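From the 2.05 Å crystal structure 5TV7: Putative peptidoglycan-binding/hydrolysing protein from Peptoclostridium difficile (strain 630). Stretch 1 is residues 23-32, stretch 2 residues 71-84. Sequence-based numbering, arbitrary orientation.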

# COMPACT_ATOMS: atom_id res chain seq x y z
N SER A 23 9.03 -8.96 -10.73
CA SER A 23 9.06 -7.63 -10.13
C SER A 23 7.67 -6.99 -10.03
O SER A 23 7.53 -5.96 -9.37
CB SER A 23 10.01 -6.71 -10.90
OG SER A 23 9.60 -6.57 -12.24
N PHE A 24 6.66 -7.58 -10.67
CA PHE A 24 5.28 -7.06 -10.57
C PHE A 24 4.44 -7.75 -9.48
O PHE A 24 3.27 -7.43 -9.28
CB PHE A 24 4.58 -7.14 -11.92
CG PHE A 24 5.16 -6.23 -12.96
CD1 PHE A 24 4.72 -4.91 -13.08
CD2 PHE A 24 6.15 -6.68 -13.83
CE1 PHE A 24 5.25 -4.07 -14.05
CE2 PHE A 24 6.68 -5.83 -14.79
CZ PHE A 24 6.23 -4.53 -14.91
N THR A 25 5.06 -8.68 -8.76
CA THR A 25 4.39 -9.41 -7.69
C THR A 25 4.91 -8.92 -6.35
O THR A 25 6.11 -8.78 -6.18
CB THR A 25 4.66 -10.91 -7.84
OG1 THR A 25 4.13 -11.35 -9.09
CG2 THR A 25 4.02 -11.71 -6.70
N LEU A 26 4.01 -8.65 -5.39
CA LEU A 26 4.43 -8.22 -4.06
C LEU A 26 4.06 -9.30 -3.05
O LEU A 26 2.89 -9.49 -2.72
CB LEU A 26 3.80 -6.88 -3.66
CG LEU A 26 4.42 -6.27 -2.39
CD1 LEU A 26 5.86 -5.81 -2.64
CD2 LEU A 26 3.58 -5.10 -1.89
N SER A 27 5.09 -9.98 -2.54
CA SER A 27 4.91 -11.06 -1.60
C SER A 27 5.42 -10.71 -0.23
O SER A 27 6.33 -9.91 -0.08
CB SER A 27 5.65 -12.30 -2.11
OG SER A 27 5.08 -12.71 -3.34
N GLY A 28 4.83 -11.34 0.78
CA GLY A 28 5.19 -11.09 2.16
C GLY A 28 4.19 -11.75 3.09
O GLY A 28 3.46 -12.65 2.67
N TYR A 29 4.16 -11.29 4.33
CA TYR A 29 3.28 -11.86 5.34
C TYR A 29 2.32 -10.84 5.96
O TYR A 29 2.69 -9.68 6.19
CB TYR A 29 4.13 -12.52 6.44
CG TYR A 29 4.88 -13.72 5.92
CD1 TYR A 29 6.12 -13.57 5.27
CD2 TYR A 29 4.35 -15.00 6.02
CE1 TYR A 29 6.80 -14.67 4.77
CE2 TYR A 29 5.02 -16.11 5.52
CZ TYR A 29 6.24 -15.94 4.90
OH TYR A 29 6.90 -17.03 4.40
N ILE A 30 1.09 -11.27 6.19
CA ILE A 30 0.07 -10.45 6.83
C ILE A 30 0.10 -10.77 8.31
O ILE A 30 0.05 -11.94 8.70
CB ILE A 30 -1.35 -10.76 6.30
CG1 ILE A 30 -1.43 -10.55 4.78
CG2 ILE A 30 -2.39 -9.87 7.00
CD1 ILE A 30 -2.76 -10.95 4.18
N TYR A 31 0.18 -9.73 9.12
CA TYR A 31 0.19 -9.85 10.57
C TYR A 31 -0.92 -9.00 11.14
O TYR A 31 -1.41 -8.08 10.48
CB TYR A 31 1.50 -9.28 11.14
CG TYR A 31 2.74 -10.04 10.78
CD1 TYR A 31 3.15 -11.13 11.55
CD2 TYR A 31 3.53 -9.67 9.69
CE1 TYR A 31 4.30 -11.83 11.24
CE2 TYR A 31 4.68 -10.37 9.37
CZ TYR A 31 5.06 -11.45 10.14
OH TYR A 31 6.19 -12.16 9.84
N THR A 32 -1.33 -9.33 12.35
CA THR A 32 -2.25 -8.50 13.09
C THR A 32 -1.30 -7.60 13.88
O THR A 32 -0.14 -7.97 14.11
CB THR A 32 -3.14 -9.29 14.05
OG1 THR A 32 -2.32 -10.05 14.94
CG2 THR A 32 -4.06 -10.24 13.27
N ASN A 71 15.06 -10.01 12.86
CA ASN A 71 14.61 -11.28 13.46
C ASN A 71 13.09 -11.43 13.37
O ASN A 71 12.39 -11.35 14.38
CB ASN A 71 15.07 -11.36 14.92
CG ASN A 71 16.58 -11.32 15.06
OD1 ASN A 71 17.31 -11.86 14.23
ND2 ASN A 71 17.06 -10.70 16.14
N GLU A 72 12.60 -11.67 12.16
CA GLU A 72 11.17 -11.85 11.89
C GLU A 72 10.83 -13.34 11.84
O GLU A 72 11.50 -14.11 11.14
CB GLU A 72 10.80 -11.22 10.54
CG GLU A 72 9.32 -11.32 10.16
CD GLU A 72 9.03 -10.87 8.73
OE1 GLU A 72 7.83 -10.75 8.37
OE2 GLU A 72 9.98 -10.63 7.96
N ASP A 73 9.80 -13.76 12.59
CA ASP A 73 9.33 -15.14 12.53
C ASP A 73 8.01 -15.12 11.75
O ASP A 73 7.04 -14.46 12.14
CB ASP A 73 9.23 -15.83 13.91
CG ASP A 73 8.12 -15.26 14.79
OD1 ASP A 73 7.84 -14.04 14.73
OD2 ASP A 73 7.54 -16.05 15.57
N ASN A 74 8.00 -15.82 10.63
CA ASN A 74 6.85 -15.87 9.74
C ASN A 74 5.69 -16.69 10.30
O ASN A 74 4.56 -16.54 9.83
CB ASN A 74 7.29 -16.44 8.39
CG ASN A 74 8.53 -15.76 7.84
OD1 ASN A 74 8.93 -14.69 8.31
ND2 ASN A 74 9.15 -16.38 6.84
N SER A 75 5.97 -17.54 11.29
CA SER A 75 4.94 -18.39 11.92
C SER A 75 3.73 -17.60 12.45
O SER A 75 2.60 -18.08 12.37
CB SER A 75 5.55 -19.23 13.05
OG SER A 75 6.11 -18.42 14.08
N LYS A 76 3.97 -16.40 12.98
CA LYS A 76 2.90 -15.55 13.51
C LYS A 76 2.08 -14.87 12.39
O LYS A 76 1.01 -14.33 12.66
CB LYS A 76 3.47 -14.48 14.44
CG LYS A 76 4.24 -15.03 15.63
CD LYS A 76 4.86 -13.93 16.48
CE LYS A 76 3.84 -13.17 17.32
NZ LYS A 76 3.21 -14.02 18.37
N GLY A 77 2.60 -14.91 11.16
CA GLY A 77 1.93 -14.28 10.02
C GLY A 77 1.31 -15.24 9.02
O GLY A 77 1.31 -16.46 9.22
N VAL A 78 0.78 -14.67 7.95
CA VAL A 78 0.12 -15.42 6.88
C VAL A 78 0.66 -14.94 5.54
O VAL A 78 0.58 -13.76 5.23
CB VAL A 78 -1.41 -15.18 6.91
CG1 VAL A 78 -2.08 -15.89 5.74
CG2 VAL A 78 -1.99 -15.66 8.24
N TYR A 79 1.19 -15.86 4.74
CA TYR A 79 1.77 -15.51 3.45
C TYR A 79 0.71 -15.00 2.48
O TYR A 79 -0.42 -15.49 2.45
CB TYR A 79 2.54 -16.70 2.84
CG TYR A 79 3.29 -16.36 1.56
CD1 TYR A 79 4.54 -15.76 1.61
CD2 TYR A 79 2.75 -16.65 0.31
CE1 TYR A 79 5.23 -15.44 0.45
CE2 TYR A 79 3.43 -16.33 -0.86
CZ TYR A 79 4.67 -15.73 -0.78
OH TYR A 79 5.35 -15.43 -1.95
N ALA A 80 1.07 -13.96 1.73
CA ALA A 80 0.20 -13.37 0.71
C ALA A 80 1.06 -12.86 -0.43
O ALA A 80 2.18 -12.40 -0.21
CB ALA A 80 -0.64 -12.24 1.30
N SER A 81 0.52 -12.94 -1.64
CA SER A 81 1.21 -12.53 -2.85
C SER A 81 0.24 -11.68 -3.70
O SER A 81 -0.79 -12.18 -4.15
CB SER A 81 1.66 -13.78 -3.60
OG SER A 81 2.38 -13.46 -4.77
N TYR A 82 0.57 -10.40 -3.89
CA TYR A 82 -0.31 -9.48 -4.62
C TYR A 82 0.18 -9.09 -5.99
O TYR A 82 1.37 -8.84 -6.19
CB TYR A 82 -0.49 -8.16 -3.84
CG TYR A 82 -1.07 -8.29 -2.47
CD1 TYR A 82 -2.42 -8.51 -2.28
CD2 TYR A 82 -0.28 -8.13 -1.33
CE1 TYR A 82 -2.98 -8.60 -1.01
CE2 TYR A 82 -0.82 -8.22 -0.05
CZ TYR A 82 -2.17 -8.46 0.10
OH TYR A 82 -2.71 -8.56 1.36
N THR A 83 -0.76 -8.98 -6.92
CA THR A 83 -0.52 -8.49 -8.28
C THR A 83 -1.60 -7.44 -8.54
O THR A 83 -2.57 -7.36 -7.81
CB THR A 83 -0.56 -9.60 -9.33
OG1 THR A 83 -1.78 -10.33 -9.20
CG2 THR A 83 0.61 -10.56 -9.14
N VAL A 84 -1.44 -6.67 -9.61
CA VAL A 84 -2.33 -5.56 -9.90
C VAL A 84 -2.91 -5.63 -11.29
O VAL A 84 -2.20 -5.90 -12.25
CB VAL A 84 -1.55 -4.22 -9.80
CG1 VAL A 84 -2.46 -3.04 -10.11
CG2 VAL A 84 -0.93 -4.06 -8.42
O HOH W 1 1.18 -6.54 -10.62

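Two antiparallel strands, one carrying Leu26, Gly28 and Ile30 and the other Val78, Ala80 and Tyr82, are joined chiefly by their backbones. Three residue pairs each close a two-bond ring: Leu26 N to Tyr82 O and Tyr82 N to Leu26 O, both 2.8 Å and nearly linear; Gly28 N to Ala80 O at 3.0 Å and Ala80 N to Gly28 O at 2.9 Å; Ile30 N to Val78 O at 2.7 Å and Val78 N to Ile30 O at 2.9 Å. In all three pairs every facing amide and carbonyl is thus satisfied by its partner. Where the ladder ends, a water takes over, donating to Phe24 O (2.6 Å) and accepting from Val84 N (2.8 Å).

The side chains divide by face. Leu26, Ile30, Val78, Ala80 and Tyr82 share one, where Ile30 CD1 packs 3.8 Å from Ala80 CB, the short alanine side chain meeting the end of the isoleucine. Ser27, Tyr29, Tyr79 and Ser81 share the other. There Ser27 OG and Ser81 OG hydrogen-bond at 3.1 Å, with either able to donate, so two short hydroxyls answer each other across a non-hydrogen-bonded pair. Tyr79 OH also lies 3.1 Å from Ser27 OG, at best a weak bond.

Tyr29, with the largest area covered by the opposing stretch, is sandwiched: the edge of Tyr79 meets one face, with centroids 5.4 Å apart, while Asn74 CB packs over the opposite face, 3.8 Å from the ring centroid.

The turn before the second strand is tied by Gly77 N to Asn74 O, 2.9 Å. Glycine suits position 77 because an ideal CB would fall 2.9 Å from Tyr31 CE1, a clash. Tyr31 reaches along this turn, and its OH donates to Glu72 OE1 at 2.6 Å, giving a buried tyrosine's hydroxyl a carboxylate acceptor, although Glu72 is poorly ordered.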